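Local coordinates for protein glycerol-3-phosphate dehydrogenase [NAD(+)] 1 (Saccharomyces cerevisiae, PDB 4FGW) that interconverts dihydroxyacetone phosphate and sn-glycerol 3-phosphate with NAD(H), and so drives glycerol production when yeast cells meet hyperosmotic stress, at residues G173-A178 / V198-P203; V213-L218 / V229-D234. One frame throughout, in Å; residues are numbered along the deposited sequence.

Contact 1. Residues G173-A178 / V198-P203; sequences GIQCGA and VAYHIP
Ala178 and Ala199 face each other as an antiparallel hydrogen-bonded pair, and both backbone hydrogen bonds of the contact are made here. Ala178 N donates to Ala199 O at 2.8 Å, in the plane of that carbonyl, and Ala199 N returns a straighter bond to Ala178 O. Both methyl groups emerge on the same face of the sheet. Packing stays tight one residue further on, where Gly177 CA sits 3.1 Å from Ala199 O in a CA-H...O contact. A side chain at Gly177 would run into that same oxygen, so the lack of a CB probably allows this close approach of the backbones.

Beyond this pair the segment 198-203 leaves the strand, and side chains bridge the widening gap. The Tyr200 ring turns its edge to Gly177, with CD1 3.8 Å from Gly177 N. Its CG is anti to the backbone N (chi1 -180°), and the hydroxyl end reaches Gln175, OH lying 3.5 Å from Gln175 CG. Gln175 then bends at chi2 (75°), its amide plane nearly perpendicular to the tyrosine ring. From there NE2 donates to His201 O at 2.9 Å, a bent bond whose donor stands 34° out of the carbonyl plane. Pro203 CB packs against the amide carbon, 3.6 Å from Gln175 CD. This end is the looser one: Gln175 and His201 are partly exposed, and a single side-chain bond replaces the paired backbone bonds.

Strand 146-149 flanks segment 173-178 through backbone bonds from Ala147 and Ser149, while strand 227-232 lies beyond Val198. Helix 235-257 covers the alanine methyls through Ile238, and helix 164-172 packs on Cys176; Leu218 of helix 215-222 touches Tyr200.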
loop_
_atom_site.group_PDB
_atom_site.type_symbol
_atom_site.label_atom_id
_atom_site.label_comp_id
_atom_site.label_asym_id
_atom_site.label_seq_id
_atom_site.Cartn_x
_atom_site.Cartn_y
_atom_site.Cartn_z
ATOM N N GLY A 173 -15.059 -21.706 -25.143
ATOM C CA GLY A 173 -14.668 -21.084 -26.411
ATOM C C GLY A 173 -15.038 -19.613 -26.497
ATOM O O GLY A 173 -15.071 -19.034 -27.587
ATOM N N ILE A 174 -15.308 -18.996 -25.343
ATOM C CA ILE A 174 -15.717 -17.590 -25.246
ATOM C C ILE A 174 -14.632 -16.720 -24.633
ATOM O O ILE A 174 -13.910 -17.197 -23.754
ATOM C CB ILE A 174 -17.090 -17.457 -24.513
ATOM C CG1 ILE A 174 -17.026 -17.953 -23.032
ATOM C CG2 ILE A 174 -18.203 -18.171 -25.319
ATOM C CD1 ILE A 174 -18.282 -17.693 -22.189
ATOM N N GLN A 175 -14.515 -15.445 -25.088
ATOM C CA GLN A 175 -13.547 -14.486 -24.522
ATOM C C GLN A 175 -13.950 -14.202 -23.076
ATOM O O GLN A 175 -15.144 -14.079 -22.791
ATOM C CB GLN A 175 -13.484 -13.185 -25.345
ATOM C CG GLN A 175 -12.281 -12.285 -25.013
ATOM C CD GLN A 175 -10.936 -12.755 -25.544
ATOM O OE1 GLN A 175 -10.813 -13.760 -26.265
ATOM N NE2 GLN A 175 -9.890 -11.994 -25.235
ATOM N N CYS A 176 -12.968 -14.165 -22.159
ATOM C CA CYS A 176 -13.258 -13.988 -20.739
ATOM C C CYS A 176 -12.250 -13.142 -19.987
ATOM O O CYS A 176 -11.064 -13.477 -19.941
ATOM C CB CYS A 176 -13.481 -15.340 -20.059
ATOM S SG CYS A 176 -13.990 -15.233 -18.329
ATOM N N GLY A 177 -12.749 -12.067 -19.387
ATOM C CA GLY A 177 -11.964 -11.164 -18.561
ATOM C C GLY A 177 -12.196 -11.412 -17.085
ATOM O O GLY A 177 -12.809 -12.416 -16.710
ATOM N N ALA A 178 -11.714 -10.502 -16.228
ATOM C CA ALA A 178 -11.878 -10.649 -14.780
ATOM C C ALA A 178 -12.297 -9.362 -14.075
ATOM O O ALA A 178 -12.081 -8.277 -14.602
ATOM C CB ALA A 178 -10.610 -11.215 -14.156
ATOM N N VAL A 198 -11.725 -4.017 -13.518
ATOM C CA VAL A 198 -12.286 -4.905 -14.519
ATOM C C VAL A 198 -11.201 -5.007 -15.592
ATOM O O VAL A 198 -10.759 -3.984 -16.120
ATOM C CB VAL A 198 -13.661 -4.460 -15.098
ATOM C CG1 VAL A 198 -14.145 -5.448 -16.164
ATOM C CG2 VAL A 198 -14.706 -4.327 -13.997
ATOM N N ALA A 199 -10.737 -6.234 -15.874
ATOM C CA ALA A 199 -9.716 -6.474 -16.894
ATOM C C ALA A 199 -10.272 -7.320 -18.014
ATOM O O ALA A 199 -10.964 -8.302 -17.759
ATOM C CB ALA A 199 -8.495 -7.125 -16.286
ATOM N N TYR A 200 -9.992 -6.931 -19.263
ATOM C CA TYR A 200 -10.482 -7.636 -20.450
ATOM C C TYR A 200 -9.617 -7.294 -21.656
ATOM O O TYR A 200 -9.402 -6.115 -21.956
ATOM C CB TYR A 200 -11.954 -7.246 -20.707
ATOM C CG TYR A 200 -12.619 -7.898 -21.897
ATOM C CD1 TYR A 200 -13.223 -9.147 -21.785
ATOM C CD2 TYR A 200 -12.736 -7.224 -23.110
ATOM C CE1 TYR A 200 -13.872 -9.736 -22.868
ATOM C CE2 TYR A 200 -13.386 -7.801 -24.199
ATOM C CZ TYR A 200 -13.949 -9.060 -24.076
ATOM O OH TYR A 200 -14.585 -9.631 -25.153
ATOM N N HIS A 201 -9.107 -8.326 -22.332
ATOM C CA HIS A 201 -8.328 -8.154 -23.554
ATOM C C HIS A 201 -9.331 -8.160 -24.689
ATOM O O HIS A 201 -10.085 -9.131 -24.830
ATOM C CB HIS A 201 -7.312 -9.296 -23.755
ATOM C CG HIS A 201 -6.165 -9.270 -22.792
ATOM N ND1 HIS A 201 -6.021 -10.243 -21.816
ATOM C CD2 HIS A 201 -5.141 -8.389 -22.687
ATOM C CE1 HIS A 201 -4.921 -9.928 -21.152
ATOM N NE2 HIS A 201 -4.360 -8.815 -21.634
ATOM N N ILE A 202 -9.379 -7.064 -25.469
ATOM C CA ILE A 202 -10.267 -6.961 -26.625
ATOM C C ILE A 202 -9.800 -8.036 -27.621
ATOM O O ILE A 202 -8.606 -8.085 -27.930
ATOM C CB ILE A 202 -10.291 -5.519 -27.216
ATOM C CG1 ILE A 202 -11.067 -4.563 -26.294
ATOM C CG2 ILE A 202 -10.885 -5.490 -28.633
ATOM C CD1 ILE A 202 -10.256 -3.475 -25.788
ATOM N N PRO A 203 -10.693 -8.965 -28.040
ATOM C CA PRO A 203 -10.253 -10.050 -28.931
ATOM C C PRO A 203 -10.139 -9.682 -30.410
ATOM O O PRO A 203 -10.505 -8.580 -30.819
ATOM C CB PRO A 203 -11.301 -11.141 -28.690
ATOM C CG PRO A 203 -12.531 -10.401 -28.325
ATOM C CD PRO A 203 -12.132 -9.081 -27.720
#

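Contact 2. Residues V213-L218 / V229-D234; sequences VDHKVL and VSVIED
The imidazole of His215 has Val231 CG1 over one face and Glu233 CG at its edge, in the ring plane. Val231 CG1 makes a CH-pi contact with the ring, 4.0 Å from the centroid of His215 and 29° off the normal. It is displaced toward the CG side, with 3.6 Å between Val231 CG1 and His215 CG. The position of this methyl follows from chi1 of Val231 (-163°), which sets CG1 anti to the backbone N. At the edge, Glu233 CG lies 3.6 Å from His215 CE1, and the two side chains cross at about a right angle. The glutamate thus meets the ring through its aliphatic part, its OE2 remaining 5.0 Å from His215 NE2.

Ile232 O approaches the ring obliquely, but at 3.4 Å from His215 NE2 its angle is too poor for a hydrogen bond. NE2 is instead bonded to Tyr200 O, which anchors the ring to the chain just after strand 194-199. An alanine at His215 would probably leave Tyr200 O without this donor and remove the ring that Val231 CG1 covers and Glu233 CG borders.

One helical turn on, Leu218 CB adds an apolar contact, 4.1 Å from Val231 CG1. The start of the helix is fixed by Asp214, the N-cap, whose OD1 accepts from Val217 N at 3.1 Å.

Helix 215-222 therefore rests its first turn on the last residues of strand 227-232. This is the helix-to-strand packing of a beta-alpha-beta unit, in which the chain passes from strand 194-199 through helix 215-222 to the parallel neighbouring strand 227-232, the outermost strand on this side of the Rossmann-type sheet within the chain.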
loop_
_atom_site.group_PDB
_atom_site.type_symbol
_atom_site.label_atom_id
_atom_site.label_comp_id
_atom_site.label_asym_id
_atom_site.label_seq_id
_atom_site.Cartn_x
_atom_site.Cartn_y
_atom_site.Cartn_z
ATOM N N VAL A 213 -18.511 -6.025 -27.062
ATOM C CA VAL A 213 -18.061 -5.410 -25.822
ATOM C C VAL A 213 -16.613 -4.919 -25.889
ATOM O O VAL A 213 -15.724 -5.628 -26.365
ATOM C CB VAL A 213 -18.463 -6.146 -24.493
ATOM C CG1 VAL A 213 -19.202 -7.457 -24.749
ATOM C CG2 VAL A 213 -17.283 -6.346 -23.535
ATOM N N ASP A 214 -16.417 -3.673 -25.450
ATOM C CA ASP A 214 -15.135 -2.992 -25.344
ATOM C C ASP A 214 -15.033 -2.471 -23.904
ATOM O O ASP A 214 -15.894 -2.793 -23.080
ATOM C CB ASP A 214 -15.009 -1.858 -26.396
ATOM C CG ASP A 214 -16.170 -0.876 -26.511
ATOM O OD1 ASP A 214 -16.921 -0.717 -25.520
ATOM O OD2 ASP A 214 -16.302 -0.234 -27.579
ATOM N N HIS A 215 -14.001 -1.673 -23.597
ATOM C CA HIS A 215 -13.803 -1.130 -22.255
ATOM C C HIS A 215 -14.857 -0.113 -21.841
ATOM O O HIS A 215 -15.133 0.010 -20.651
ATOM C CB HIS A 215 -12.380 -0.593 -22.087
ATOM C CG HIS A 215 -11.337 -1.668 -22.099
ATOM N ND1 HIS A 215 -9.993 -1.360 -22.073
ATOM C CD2 HIS A 215 -11.476 -3.016 -22.123
ATOM C CE1 HIS A 215 -9.360 -2.522 -22.095
ATOM N NE2 HIS A 215 -10.214 -3.544 -22.125
ATOM N N LYS A 216 -15.470 0.580 -22.816
ATOM C CA LYS A 216 -16.536 1.560 -22.588
ATOM C C LYS A 216 -17.805 0.858 -22.087
ATOM O O LYS A 216 -18.434 1.335 -21.141
ATOM C CB LYS A 216 -16.828 2.371 -23.866
ATOM C CG LYS A 216 -15.755 3.408 -24.205
ATOM C CD LYS A 216 -16.347 4.775 -24.563
ATOM C CE LYS A 216 -16.671 4.947 -26.031
ATOM N NZ LYS A 216 -17.162 6.321 -26.328
ATOM N N VAL A 217 -18.161 -0.288 -22.719
ATOM C CA VAL A 217 -19.320 -1.118 -22.374
ATOM C C VAL A 217 -19.135 -1.685 -20.949
ATOM O O VAL A 217 -20.062 -1.608 -20.138
ATOM C CB VAL A 217 -19.583 -2.206 -23.456
ATOM C CG1 VAL A 217 -20.521 -3.297 -22.954
ATOM C CG2 VAL A 217 -20.129 -1.583 -24.740
ATOM N N LEU A 218 -17.919 -2.189 -20.642
ATOM C CA LEU A 218 -17.556 -2.744 -19.332
ATOM C C LEU A 218 -17.542 -1.694 -18.229
ATOM O O LEU A 218 -17.914 -2.009 -17.099
ATOM C CB LEU A 218 -16.220 -3.504 -19.379
ATOM C CG LEU A 218 -16.210 -4.786 -20.223
ATOM C CD1 LEU A 218 -14.817 -5.285 -20.406
ATOM C CD2 LEU A 218 -17.097 -5.876 -19.624
ATOM N N VAL A 229 -15.172 1.914 -10.882
ATOM C CA VAL A 229 -14.623 0.911 -11.780
ATOM C C VAL A 229 -13.519 1.474 -12.659
ATOM O O VAL A 229 -13.685 2.530 -13.273
ATOM C CB VAL A 229 -15.757 0.199 -12.597
ATOM C CG1 VAL A 229 -15.211 -0.645 -13.745
ATOM C CG2 VAL A 229 -16.628 -0.659 -11.682
ATOM N N SER A 230 -12.390 0.756 -12.715
ATOM C CA SER A 230 -11.270 1.060 -13.600
ATOM C C SER A 230 -11.153 -0.137 -14.548
ATOM O O SER A 230 -11.031 -1.271 -14.084
ATOM C CB SER A 230 -9.986 1.254 -12.806
ATOM O OG SER A 230 -8.868 1.300 -13.677
ATOM N N VAL A 231 -11.251 0.107 -15.858
ATOM C CA VAL A 231 -11.184 -0.938 -16.880
ATOM C C VAL A 231 -9.810 -0.963 -17.547
ATOM O O VAL A 231 -9.353 0.052 -18.074
ATOM C CB VAL A 231 -12.339 -0.899 -17.919
ATOM C CG1 VAL A 231 -12.433 -2.223 -18.677
ATOM C CG2 VAL A 231 -13.670 -0.574 -17.256
ATOM N N ILE A 232 -9.155 -2.132 -17.508
ATOM C CA ILE A 232 -7.823 -2.358 -18.085
ATOM C C ILE A 232 -7.815 -3.624 -18.955
ATOM O O ILE A 232 -8.858 -4.260 -19.122
ATOM C CB ILE A 232 -6.710 -2.370 -16.984
ATOM C CG1 ILE A 232 -6.916 -3.512 -15.957
ATOM C CG2 ILE A 232 -6.576 -0.995 -16.307
ATOM C CD1 ILE A 232 -5.673 -3.967 -15.229
ATOM N N GLU A 233 -6.644 -3.987 -19.494
ATOM C CA GLU A 233 -6.448 -5.175 -20.330
ATOM C C GLU A 233 -5.890 -6.356 -19.532
ATOM O O GLU A 233 -6.306 -7.489 -19.752
ATOM C CB GLU A 233 -5.498 -4.861 -21.498
ATOM C CG GLU A 233 -6.146 -4.099 -22.636
ATOM C CD GLU A 233 -5.698 -4.563 -24.006
ATOM O OE1 GLU A 233 -4.762 -3.943 -24.560
ATOM O OE2 GLU A 233 -6.267 -5.556 -24.519
ATOM N N ASP A 234 -4.932 -6.082 -18.625
ATOM C CA ASP A 234 -4.200 -7.069 -17.836
ATOM C C ASP A 234 -5.044 -7.985 -16.935
ATOM O O ASP A 234 -5.160 -7.756 -15.726
ATOM C CB ASP A 234 -3.010 -6.400 -17.115
ATOM C CG ASP A 234 -1.976 -7.335 -16.508
ATOM O OD1 ASP A 234 -2.054 -8.558 -16.757
ATOM O OD2 ASP A 234 -1.090 -6.841 -15.782
#

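Contacts 1 and 2 follow one another along the chain, with centres about 9 Å apart, and meet through strands 194-199 and 227-232, neighbours in one sheet. Val198 O and Ile232 N, 2.8 Å apart, probably form a backbone hydrogen bond between the strands. Beyond them, the bond from His215 NE2 to Tyr200 O, 2.7 Å long, ties the helix start of contact 2 to the segment of contact 1 that also packs on Gln175. Contact 1 is nearer the sites inferred from relatives: the side chain of Ala178 is about 8 Å from that of Lys152, which probably binds the substrate, whereas contact 2 lies away from them.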